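Local coordinates for protein MSM0273 (Mycobacterium smegmatis, PDB 5L37) that forms a pentameric shell unit of the RMM bacterial microcompartment and probably closes the vertices of its polyhedral shell, at residues T5-V10 with E26-G31; G18-A23 with T65-D70; G22-V27 with R35-D40; V50-G55 with A71-S76. One frame throughout, in Å; residues are numbered along the deposited sequence.

Interaction 1 of 4, residues T5-V10 with E26-G31; sequences TVTGNV and EVEVEG
Glu26 O takes two backbone donors from the other strand: Thr7 N at 2.8 Å, almost straight at 174°, and Gly8 N in a weak bond. Gly8 O in turn accepts Glu26 N. Two consecutive residues thus face one, which makes this a classic beta bulge in the antiparallel pairing of strands 2-9 and 23-29, two neighbouring strands of the EutN/CcmL barrel. The register shifts by one residue there, and Thr7, whose psi is -17°, directs its CB toward strand 23-29. Its OG1 stands between the backbone N and the carbonyl carbon (chi1 53°) and donates to Glu26 OE1 at 3.0 Å, on the anti lone pair; Glu26 OE1 also forms a salt bridge with Arg35. Thr7 CG2 meets Glu28 CB at 3.9 Å, the two side chains crossing at about a right angle, while Glu28 OE1 forms a second salt bridge with Arg35. Before the bulge the pairing is regular, with Thr5 and Glu28 exchanging two backbone bonds. Thr5 OG1 hydrogen-bonds to His49 and lies 2.8 Å from Glu30 OE2. On the buried face Val6 CG2 comes within 4.3 Å of Val27 CG1, and Val50 and Ile52 of strand 49-54 cover this pair.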
loop_
_atom_site.group_PDB
_atom_site.type_symbol
_atom_site.label_atom_id
_atom_site.label_comp_id
_atom_site.label_asym_id
_atom_site.label_seq_id
_atom_site.Cartn_x
_atom_site.Cartn_y
_atom_site.Cartn_z
ATOM N N THR C 5 -13.054 6.108 -14.200
ATOM C CA THR C 5 -14.336 6.635 -14.637
ATOM C C THR C 5 -15.358 6.287 -13.583
ATOM O O THR C 5 -15.432 5.126 -13.165
ATOM C CB THR C 5 -14.760 6.040 -16.011
ATOM O OG1 THR C 5 -13.735 6.347 -16.970
ATOM C CG2 THR C 5 -16.086 6.626 -16.477
ATOM N N VAL C 6 -16.141 7.282 -13.164
ATOM C CA VAL C 6 -17.249 7.045 -12.230
ATOM C C VAL C 6 -18.368 6.250 -12.912
ATOM O O VAL C 6 -18.846 6.610 -14.001
ATOM C CB VAL C 6 -17.842 8.345 -11.697
ATOM C CG1 VAL C 6 -18.969 8.035 -10.689
ATOM C CG2 VAL C 6 -16.743 9.224 -11.013
ATOM N N THR C 7 -18.774 5.149 -12.287
ATOM C CA THR C 7 -19.784 4.299 -12.920
ATOM C C THR C 7 -21.075 4.284 -12.126
ATOM O O THR C 7 -22.149 3.937 -12.655
ATOM C CB THR C 7 -19.280 2.861 -13.081
ATOM O OG1 THR C 7 -18.829 2.377 -11.810
ATOM C CG2 THR C 7 -18.093 2.803 -14.058
ATOM N N GLY C 8 -21.023 4.698 -10.872
ATOM C CA GLY C 8 -22.254 4.712 -10.088
ATOM C C GLY C 8 -22.082 5.136 -8.649
ATOM O O GLY C 8 -20.981 5.433 -8.204
ATOM N N ASN C 9 -23.167 5.086 -7.889
ATOM C CA ASN C 9 -23.105 5.504 -6.500
ATOM C C ASN C 9 -23.289 4.248 -5.676
ATOM O O ASN C 9 -23.898 3.265 -6.126
ATOM C CB ASN C 9 -24.183 6.550 -6.177
ATOM C CG ASN C 9 -23.690 7.634 -5.201
ATOM O OD1 ASN C 9 -23.194 7.355 -4.101
ATOM N ND2 ASN C 9 -23.803 8.890 -5.632
ATOM N N VAL C 10 -22.716 4.238 -4.494
ATOM C CA VAL C 10 -22.821 3.099 -3.638
ATOM C C VAL C 10 -23.670 3.559 -2.503
ATOM O O VAL C 10 -23.299 4.492 -1.801
ATOM C CB VAL C 10 -21.445 2.658 -3.138
ATOM C CG1 VAL C 10 -21.580 1.573 -2.100
ATOM C CG2 VAL C 10 -20.646 2.229 -4.309
ATOM N N GLU C 26 -18.670 4.171 -7.075
ATOM C CA GLU C 26 -18.008 3.085 -7.777
ATOM C C GLU C 26 -17.273 3.693 -8.985
ATOM O O GLU C 26 -17.825 4.548 -9.670
ATOM C CB GLU C 26 -19.003 2.022 -8.234
ATOM C CG GLU C 26 -18.288 0.821 -8.861
ATOM C CD GLU C 26 -19.234 -0.245 -9.337
ATOM O OE1 GLU C 26 -19.881 -0.037 -10.389
ATOM O OE2 GLU C 26 -19.329 -1.289 -8.653
ATOM N N VAL C 27 -16.026 3.277 -9.199
ATOM C CA VAL C 27 -15.222 3.770 -10.320
ATOM C C VAL C 27 -14.599 2.570 -11.016
ATOM O O VAL C 27 -14.431 1.515 -10.410
ATOM C CB VAL C 27 -14.111 4.753 -9.875
ATOM C CG1 VAL C 27 -14.731 5.942 -9.109
ATOM C CG2 VAL C 27 -12.987 4.031 -9.034
ATOM N N GLU C 28 -14.257 2.749 -12.279
ATOM C CA GLU C 28 -13.583 1.735 -13.056
ATOM C C GLU C 28 -12.253 2.315 -13.516
ATOM O O GLU C 28 -12.205 3.393 -14.129
ATOM C CB GLU C 28 -14.439 1.324 -14.243
ATOM C CG GLU C 28 -13.765 0.352 -15.149
ATOM C CD GLU C 28 -14.703 -0.214 -16.181
ATOM O OE1 GLU C 28 -15.897 0.167 -16.221
ATOM O OE2 GLU C 28 -14.220 -1.030 -16.984
ATOM N N VAL C 29 -11.180 1.620 -13.193
ATOM C CA VAL C 29 -9.849 2.118 -13.501
ATOM C C VAL C 29 -9.596 2.007 -14.996
ATOM O O VAL C 29 -9.873 0.974 -15.610
ATOM C CB VAL C 29 -8.762 1.343 -12.697
ATOM C CG1 VAL C 29 -7.376 1.866 -13.045
ATOM C CG2 VAL C 29 -8.990 1.511 -11.222
ATOM N N GLU C 30 -9.074 3.084 -15.584
ATOM C CA GLU C 30 -8.866 3.154 -17.025
ATOM C C GLU C 30 -7.821 2.098 -17.402
ATOM O O GLU C 30 -6.842 1.903 -16.693
ATOM C CB GLU C 30 -8.332 4.548 -17.411
ATOM C CG GLU C 30 -9.257 5.755 -17.258
ATOM C CD GLU C 30 -10.470 5.789 -18.147
ATOM O OE1 GLU C 30 -10.681 4.855 -18.958
ATOM O OE2 GLU C 30 -11.213 6.788 -18.028
ATOM N N GLY C 31 -8.040 1.384 -18.488
ATOM C CA GLY C 31 -7.058 0.407 -18.920
ATOM C C GLY C 31 -7.109 -0.957 -18.270
ATOM O O GLY C 31 -6.997 -1.951 -18.959
#

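Interaction 2 of 4, residues G18-A23 with T65-D70; sequences GIPAGA and TPPPID
Gly18 turns its carbonyl oxygen toward the proline run of 65-70, where Gly18 O lies 3.5 Å from Pro67 CB and close to Pro68 CD. No direct hydrogen bond joins the two loops. Instead a water donates to both Gly18 O, at 2.9 Å, and Thr65 O, bridging the loops through their backbone carbonyls. At Ile19 the contact becomes apolar: CG1, anti to the carbonyl carbon (chi1 -66°), reaches Pro68 CG at 4.0 Å, and the isoleucine crosses the proline ring at about a right angle. Pro20 follows with its CD carbon 3.7 Å from Pro67 CB, this pair also crossing nearly perpendicular. Phe62 touches both prolines, and Phe39 packs against Ile19 and Pro20 as well as Ile69. On the opposing loop, Pro68 also meets Trp61 of a neighbouring subunit, and Asp70 hydrogen-bonds through its carboxylate to Met1 N and Gln54 N of that subunit, so this loop serves the subunit interface as well. Pro68 is the centre of an inverse gamma turn, with a weak bond from Ile69 N to Pro67 O. The proline-rich contact joins two irregular connections of the EutN/CcmL fold, those leading into strands 23-29 and 71-76.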
loop_
_atom_site.group_PDB
_atom_site.type_symbol
_atom_site.label_atom_id
_atom_site.label_comp_id
_atom_site.label_asym_id
_atom_site.label_seq_id
_atom_site.Cartn_x
_atom_site.Cartn_y
_atom_site.Cartn_z
ATOM N N GLY C 18 -17.525 8.199 11.918
ATOM C CA GLY C 18 -16.276 8.868 11.541
ATOM C C GLY C 18 -16.076 9.065 10.051
ATOM O O GLY C 18 -15.019 9.502 9.621
ATOM N N ILE C 19 -17.071 8.697 9.253
ATOM C CA ILE C 19 -17.025 8.963 7.804
ATOM C C ILE C 19 -17.540 10.374 7.542
ATOM O O ILE C 19 -18.620 10.729 7.977
ATOM C CB ILE C 19 -17.792 7.877 7.032
ATOM C CG1 ILE C 19 -17.007 6.563 7.228
ATOM C CG2 ILE C 19 -17.953 8.243 5.519
ATOM C CD1 ILE C 19 -17.749 5.388 6.834
ATOM N N PRO C 20 -16.740 11.171 6.840
ATOM C CA PRO C 20 -17.071 12.575 6.600
ATOM C C PRO C 20 -18.213 12.726 5.621
ATOM O O PRO C 20 -18.612 11.738 4.995
ATOM C CB PRO C 20 -15.765 13.142 5.989
ATOM C CG PRO C 20 -14.979 12.015 5.549
ATOM C CD PRO C 20 -15.514 10.743 6.145
ATOM N N ALA C 21 -18.694 13.961 5.465
ATOM C CA ALA C 21 -19.621 14.327 4.396
ATOM C C ALA C 21 -18.973 13.978 3.065
ATOM O O ALA C 21 -17.779 14.128 2.898
ATOM C CB ALA C 21 -19.933 15.832 4.431
ATOM N N GLY C 22 -19.773 13.488 2.116
ATOM C CA GLY C 22 -19.238 13.085 0.828
ATOM C C GLY C 22 -19.934 11.820 0.372
ATOM O O GLY C 22 -20.848 11.335 1.074
ATOM N N ALA C 23 -19.496 11.278 -0.756
ATOM C CA ALA C 23 -20.169 10.144 -1.364
ATOM C C ALA C 23 -19.215 8.984 -1.601
ATOM O O ALA C 23 -18.024 9.163 -1.803
ATOM C CB ALA C 23 -20.798 10.566 -2.670
ATOM N N THR C 65 -10.518 13.761 13.017
ATOM C CA THR C 65 -10.148 12.380 13.283
ATOM C C THR C 65 -9.959 11.693 11.939
ATOM O O THR C 65 -10.788 11.894 11.050
ATOM C CB THR C 65 -11.228 11.668 14.087
ATOM O OG1 THR C 65 -11.553 12.449 15.247
ATOM C CG2 THR C 65 -10.781 10.291 14.498
ATOM N N PRO C 66 -8.862 10.922 11.781
ATOM C CA PRO C 66 -8.600 10.336 10.456
ATOM C C PRO C 66 -9.710 9.375 10.025
ATOM O O PRO C 66 -9.930 8.317 10.669
ATOM C CB PRO C 66 -7.274 9.580 10.654
ATOM C CG PRO C 66 -7.178 9.333 12.170
ATOM C CD PRO C 66 -7.827 10.556 12.773
ATOM N N PRO C 67 -10.382 9.691 8.898
ATOM C CA PRO C 67 -11.458 8.754 8.537
ATOM C C PRO C 67 -10.950 7.465 7.918
ATOM O O PRO C 67 -9.858 7.431 7.319
ATOM C CB PRO C 67 -12.275 9.510 7.514
ATOM C CG PRO C 67 -11.295 10.480 6.865
ATOM C CD PRO C 67 -10.326 10.849 7.994
ATOM N N PRO C 68 -11.765 6.419 7.998
ATOM C CA PRO C 68 -11.359 5.104 7.502
ATOM C C PRO C 68 -11.589 4.981 5.988
ATOM O O PRO C 68 -12.396 4.166 5.509
ATOM C CB PRO C 68 -12.251 4.154 8.305
ATOM C CG PRO C 68 -13.554 4.939 8.436
ATOM C CD PRO C 68 -13.135 6.415 8.583
ATOM N N ILE C 69 -10.844 5.810 5.243
ATOM C CA ILE C 69 -11.006 5.966 3.800
ATOM C C ILE C 69 -9.652 5.721 3.152
ATOM O O ILE C 69 -8.657 6.384 3.545
ATOM C CB ILE C 69 -11.497 7.418 3.492
ATOM C CG1 ILE C 69 -12.889 7.617 4.093
ATOM C CG2 ILE C 69 -11.462 7.722 1.995
ATOM C CD1 ILE C 69 -13.910 6.718 3.477
ATOM N N ASP C 70 -9.600 4.813 2.166
ATOM C CA ASP C 70 -8.323 4.462 1.507
ATOM C C ASP C 70 -8.335 4.774 -0.022
ATOM O O ASP C 70 -7.471 4.303 -0.766
ATOM C CB ASP C 70 -8.013 2.964 1.761
ATOM C CG ASP C 70 -9.024 2.011 1.070
ATOM O OD1 ASP C 70 -9.886 2.524 0.346
ATOM O OD2 ASP C 70 -8.903 0.773 1.225
HETATM O O HOH W 1 -13.152 10.521 11.538
#

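Interaction 3 of 4, residues G22-V27 with R35-D40; sequences GAFLEV and RMIAFD
Phe24 and Phe39 meet in an offset edge-to-face pair, ring centroids 5.6 Å apart and planes at 74°. The edge of Phe39 is directed at the face of Phe24, and Phe24 CE1 comes within 3.7 Å of Phe39 CD1. Phe39 reaches across because its CG is anti to the backbone N (chi1 -160°); the backbone N of Ala23 lies over one face of its ring, toward the rim, and its CZ touches Gly22 CA. Along the same face of the sheet Phe24 CB rests on Ile37 CG2, while Ile37 CD1 packs 3.8 Å from Glu26 CB. The opposite face carries Leu25, whose CD1 sits 3.6 Å from Asp40 CB, and Val27, whose CG2 meets Met36 CG and whose CG1 lies near Ala38 CB. Asp40 turns its carboxylate to Ser44. Between the two faces Ala23 with Asp40, Leu25 with Ala38, and Val27 with Met36 each exchange two backbone bonds, an unbroken register. At the polar edge Glu26 OE1 makes a salt bridge of 2.8 Å to Arg35 NH1, close to the guanidinium plane, although the two flat groups are turned 76° apart and the hydrogen bond is bent and weak. With the salt bridge from its NH2 to Glu28, the Arg35 guanidinium engages two carboxylates. Ile37 also packs on Leu51 of a neighbouring subunit. Together strands 23-29 and 35-40 form an antiparallel beta hairpin of the OB-like EutN/CcmL barrel.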
loop_
_atom_site.group_PDB
_atom_site.type_symbol
_atom_site.label_atom_id
_atom_site.label_comp_id
_atom_site.label_asym_id
_atom_site.label_seq_id
_atom_site.Cartn_x
_atom_site.Cartn_y
_atom_site.Cartn_z
ATOM N N GLY C 22 -19.773 13.488 2.116
ATOM C CA GLY C 22 -19.238 13.085 0.828
ATOM C C GLY C 22 -19.934 11.820 0.372
ATOM O O GLY C 22 -20.848 11.335 1.074
ATOM N N ALA C 23 -19.496 11.278 -0.756
ATOM C CA ALA C 23 -20.169 10.144 -1.364
ATOM C C ALA C 23 -19.215 8.984 -1.601
ATOM O O ALA C 23 -18.024 9.163 -1.803
ATOM C CB ALA C 23 -20.798 10.566 -2.670
ATOM N N PHE C 24 -19.768 7.773 -1.575
ATOM C CA PHE C 24 -19.028 6.579 -2.003
ATOM C C PHE C 24 -19.359 6.332 -3.483
ATOM O O PHE C 24 -20.497 6.043 -3.812
ATOM C CB PHE C 24 -19.426 5.337 -1.195
ATOM C CG PHE C 24 -19.053 5.390 0.255
ATOM C CD1 PHE C 24 -17.720 5.449 0.643
ATOM C CD2 PHE C 24 -20.024 5.264 1.224
ATOM C CE1 PHE C 24 -17.363 5.458 2.020
ATOM C CE2 PHE C 24 -19.672 5.265 2.588
ATOM C CZ PHE C 24 -18.360 5.375 2.971
ATOM N N LEU C 25 -18.371 6.393 -4.362
ATOM C CA LEU C 25 -18.657 6.191 -5.784
ATOM C C LEU C 25 -17.959 4.948 -6.279
ATOM O O LEU C 25 -16.783 4.691 -5.947
ATOM C CB LEU C 25 -18.197 7.415 -6.615
ATOM C CG LEU C 25 -18.851 8.784 -6.237
ATOM C CD1 LEU C 25 -18.332 9.885 -7.195
ATOM C CD2 LEU C 25 -20.373 8.725 -6.245
ATOM N N GLU C 26 -18.670 4.171 -7.075
ATOM C CA GLU C 26 -18.008 3.085 -7.777
ATOM C C GLU C 26 -17.273 3.693 -8.985
ATOM O O GLU C 26 -17.825 4.548 -9.670
ATOM C CB GLU C 26 -19.003 2.022 -8.234
ATOM C CG GLU C 26 -18.288 0.821 -8.861
ATOM C CD GLU C 26 -19.234 -0.245 -9.337
ATOM O OE1 GLU C 26 -19.881 -0.037 -10.389
ATOM O OE2 GLU C 26 -19.329 -1.289 -8.653
ATOM N N VAL C 27 -16.026 3.277 -9.199
ATOM C CA VAL C 27 -15.222 3.770 -10.320
ATOM C C VAL C 27 -14.599 2.570 -11.016
ATOM O O VAL C 27 -14.431 1.515 -10.410
ATOM C CB VAL C 27 -14.111 4.753 -9.875
ATOM C CG1 VAL C 27 -14.731 5.942 -9.109
ATOM C CG2 VAL C 27 -12.987 4.031 -9.034
ATOM N N ARG C 35 -12.474 -2.511 -10.760
ATOM C CA ARG C 35 -13.370 -1.618 -10.060
ATOM C C ARG C 35 -12.981 -1.450 -8.603
ATOM O O ARG C 35 -12.388 -2.343 -7.983
ATOM C CB ARG C 35 -14.807 -2.111 -10.175
ATOM C CG ARG C 35 -15.286 -1.975 -11.620
ATOM C CD ARG C 35 -16.765 -2.174 -11.827
ATOM N NE ARG C 35 -17.065 -1.845 -13.222
ATOM C CZ ARG C 35 -18.244 -1.419 -13.663
ATOM N NH1 ARG C 35 -19.236 -1.212 -12.807
ATOM N NH2 ARG C 35 -18.416 -1.143 -14.951
ATOM N N MET C 36 -13.296 -0.275 -8.078
ATOM C CA MET C 36 -13.157 -0.016 -6.646
ATOM C C MET C 36 -14.142 1.063 -6.237
ATOM O O MET C 36 -14.854 1.643 -7.073
ATOM C CB MET C 36 -11.721 0.414 -6.268
ATOM C CG MET C 36 -11.429 1.852 -6.594
ATOM S SD MET C 36 -9.705 2.371 -6.217
ATOM C CE MET C 36 -8.879 1.503 -7.509
ATOM N N ILE C 37 -14.236 1.289 -4.933
ATOM C CA ILE C 37 -15.067 2.346 -4.383
ATOM C C ILE C 37 -14.168 3.449 -3.870
ATOM O O ILE C 37 -13.267 3.214 -3.035
ATOM C CB ILE C 37 -16.013 1.823 -3.221
ATOM C CG1 ILE C 37 -16.841 0.595 -3.683
ATOM C CG2 ILE C 37 -16.882 2.991 -2.663
ATOM C CD1 ILE C 37 -17.582 0.764 -4.973
ATOM N N ALA C 38 -14.419 4.663 -4.370
ATOM C CA ALA C 38 -13.641 5.814 -3.962
ATOM C C ALA C 38 -14.515 6.830 -3.295
ATOM O O ALA C 38 -15.687 6.993 -3.679
ATOM C CB ALA C 38 -12.924 6.465 -5.189
ATOM N N PHE C 39 -13.963 7.535 -2.315
ATOM C CA PHE C 39 -14.695 8.606 -1.645
ATOM C C PHE C 39 -14.636 9.875 -2.473
ATOM O O PHE C 39 -13.621 10.157 -3.089
ATOM C CB PHE C 39 -14.114 8.866 -0.240
ATOM C CG PHE C 39 -15.058 9.565 0.663
ATOM C CD1 PHE C 39 -16.127 8.868 1.186
ATOM C CD2 PHE C 39 -14.895 10.920 1.001
ATOM C CE1 PHE C 39 -17.047 9.484 2.032
ATOM C CE2 PHE C 39 -15.809 11.566 1.849
ATOM C CZ PHE C 39 -16.891 10.839 2.362
ATOM N N ASP C 40 -15.724 10.620 -2.490
ATOM C CA ASP C 40 -15.791 11.842 -3.298
ATOM C C ASP C 40 -16.343 12.997 -2.508
ATOM O O ASP C 40 -17.410 12.879 -1.883
ATOM C CB ASP C 40 -16.675 11.605 -4.505
ATOM C CG ASP C 40 -16.718 12.811 -5.430
ATOM O OD1 ASP C 40 -15.677 13.188 -5.968
ATOM O OD2 ASP C 40 -17.821 13.256 -5.712
#

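Interaction 4 of 4, residues V50-G55 with A71-S76; sequences VLIAQG and ALIIGS
Ile73 lies obliquely across both Val50 and Ile52 on the face these three share. Its CG1, anti to the carbonyl carbon (chi1 -75°), approaches Ile52 CG1 at 3.8 Å and Val50 CG2 at 3.9 Å, while its CG2 branch is directed at Val50 CB. Farther along this face Ile52 CG2 reaches Ala71 CB, and Leu25, Val27 and Ala38 of the other strands add to the same interior. Beside Leu51 and Ala53, which point to the other face, Ile74 passes Leu51 obliquely. Ile74 sets CG1 between its backbone N and carbonyl carbon (chi1 64°), and from there CD1 touches Leu51 CD2 at 3.9 Å; its CG2 branch instead meets Ala53 CB at 4.0 Å. Here a second neighbouring subunit, different from the one that meets the 65-70 loop, packs its Ile37, Pro68 and Ile16 on Leu51, Ala53 and Ile74. The antiparallel backbones are joined by a reciprocal pair between Ala53 and Leu72, and then Leu51 splits its bonds, its O accepting Ile74 N at 2.8 Å and its N donating to Gly75 O. No charged side chain enters the contact, so strands 49-54 and 71-76 are held by main-chain hydrogen bonds and aliphatic side chains, serving the barrel interior on one face and the pentamer interface on the other.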
loop_
_atom_site.group_PDB
_atom_site.type_symbol
_atom_site.label_atom_id
_atom_site.label_comp_id
_atom_site.label_asym_id
_atom_site.label_seq_id
_atom_site.Cartn_x
_atom_site.Cartn_y
_atom_site.Cartn_z
ATOM N N VAL C 50 -11.949 10.826 -13.635
ATOM C CA VAL C 50 -11.413 11.409 -12.407
ATOM C C VAL C 50 -10.034 10.834 -12.091
ATOM O O VAL C 50 -9.633 9.813 -12.640
ATOM C CB VAL C 50 -12.336 11.159 -11.198
ATOM C CG1 VAL C 50 -13.699 11.860 -11.404
ATOM C CG2 VAL C 50 -12.570 9.681 -11.009
ATOM N N LEU C 51 -9.343 11.512 -11.186
ATOM C CA LEU C 51 -8.024 11.139 -10.698
ATOM C C LEU C 51 -8.175 10.699 -9.241
ATOM O O LEU C 51 -8.783 11.422 -8.459
ATOM C CB LEU C 51 -7.103 12.355 -10.797
ATOM C CG LEU C 51 -5.628 12.163 -10.529
ATOM C CD1 LEU C 51 -5.094 11.119 -11.586
ATOM C CD2 LEU C 51 -4.955 13.535 -10.621
ATOM N N ILE C 52 -7.664 9.522 -8.894
ATOM C CA ILE C 52 -7.821 8.944 -7.557
ATOM C C ILE C 52 -6.489 8.772 -6.872
ATOM O O ILE C 52 -5.524 8.292 -7.509
ATOM C CB ILE C 52 -8.513 7.578 -7.640
ATOM C CG1 ILE C 52 -9.957 7.885 -8.106
ATOM C CG2 ILE C 52 -8.503 6.875 -6.275
ATOM C CD1 ILE C 52 -10.684 6.678 -8.457
ATOM N N ALA C 53 -6.438 9.117 -5.589
ATOM C CA ALA C 53 -5.277 8.751 -4.737
ATOM C C ALA C 53 -5.688 7.680 -3.748
ATOM O O ALA C 53 -6.843 7.659 -3.294
ATOM C CB ALA C 53 -4.750 9.966 -3.989
ATOM N N GLN C 54 -4.756 6.768 -3.439
ATOM C CA GLN C 54 -5.083 5.605 -2.589
ATOM C C GLN C 54 -4.211 5.524 -1.356
ATOM O O GLN C 54 -3.094 6.080 -1.307
ATOM C CB GLN C 54 -4.904 4.324 -3.391
ATOM C CG GLN C 54 -5.862 4.222 -4.579
ATOM C CD GLN C 54 -5.598 2.962 -5.358
ATOM O OE1 GLN C 54 -4.781 2.941 -6.272
ATOM N NE2 GLN C 54 -6.234 1.875 -4.941
ATOM N N GLY C 55 -4.699 4.786 -0.368
ATOM C CA GLY C 55 -3.908 4.558 0.842
ATOM C C GLY C 55 -4.160 5.616 1.885
ATOM O O GLY C 55 -5.194 6.335 1.878
ATOM N N ALA C 71 -9.303 5.573 -0.482
ATOM C CA ALA C 71 -9.345 5.995 -1.897
ATOM C C ALA C 71 -10.155 7.266 -1.998
ATOM O O ALA C 71 -11.244 7.332 -1.418
ATOM C CB ALA C 71 -9.976 4.889 -2.768
ATOM N N LEU C 72 -9.595 8.278 -2.646
ATOM C CA LEU C 72 -10.194 9.623 -2.688
ATOM C C LEU C 72 -10.053 10.160 -4.084
ATOM O O LEU C 72 -8.974 10.150 -4.649
ATOM C CB LEU C 72 -9.492 10.572 -1.698
ATOM C CG LEU C 72 -9.967 12.028 -1.675
ATOM C CD1 LEU C 72 -11.446 12.137 -1.171
ATOM C CD2 LEU C 72 -9.030 12.796 -0.756
ATOM N N ILE C 73 -11.161 10.664 -4.628
ATOM C CA ILE C 73 -11.081 11.400 -5.886
ATOM C C ILE C 73 -10.487 12.777 -5.643
ATOM O O ILE C 73 -10.995 13.550 -4.819
ATOM C CB ILE C 73 -12.487 11.474 -6.513
ATOM C CG1 ILE C 73 -12.839 10.097 -7.104
ATOM C CG2 ILE C 73 -12.536 12.601 -7.586
ATOM C CD1 ILE C 73 -14.411 9.917 -7.374
ATOM N N ILE C 74 -9.384 13.090 -6.324
ATOM C CA ILE C 74 -8.732 14.367 -6.043
ATOM C C ILE C 74 -8.973 15.395 -7.143
ATOM O O ILE C 74 -8.576 16.547 -6.982
ATOM C CB ILE C 74 -7.178 14.218 -5.757
ATOM C CG1 ILE C 74 -6.457 13.697 -6.967
ATOM C CG2 ILE C 74 -6.935 13.307 -4.551
ATOM C CD1 ILE C 74 -4.912 13.741 -6.766
ATOM N N GLY C 75 -9.587 14.999 -8.262
ATOM C CA GLY C 75 -9.894 16.000 -9.297
ATOM C C GLY C 75 -10.488 15.336 -10.531
ATOM O O GLY C 75 -10.499 14.094 -10.643
ATOM N N SER C 76 -11.009 16.143 -11.443
ATOM C CA SER C 76 -11.456 15.583 -12.722
ATOM C C SER C 76 -10.385 15.816 -13.756
ATOM O O SER C 76 -9.515 16.676 -13.578
ATOM C CB SER C 76 -12.818 16.141 -13.174
ATOM O OG SER C 76 -12.712 17.505 -13.381
#

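From the N terminus, interaction 1 closes the first loop by pairing strand 2-9 with strand 23-29, and interaction 3 continues from this second strand into the hairpin with 35-40; the two share Glu26 and Val27. Interaction 2 starts in the connection inside the first loop and reaches forward to 65-70, so it crosses interactions 1 and 4, while interaction 3 starts from the same stretch, sharing Gly22 and Ala23, and closes well inside its span. Interaction 4 follows 1 and 3 in series and adds strands 49-54 and 71-76. Phe39 hydrogen-bonds through its backbone to Ala71 and Ile73, which links the outer strands 35-40 and 71-76 and closes the barrel, and its side chain packs against both loops of interaction 2.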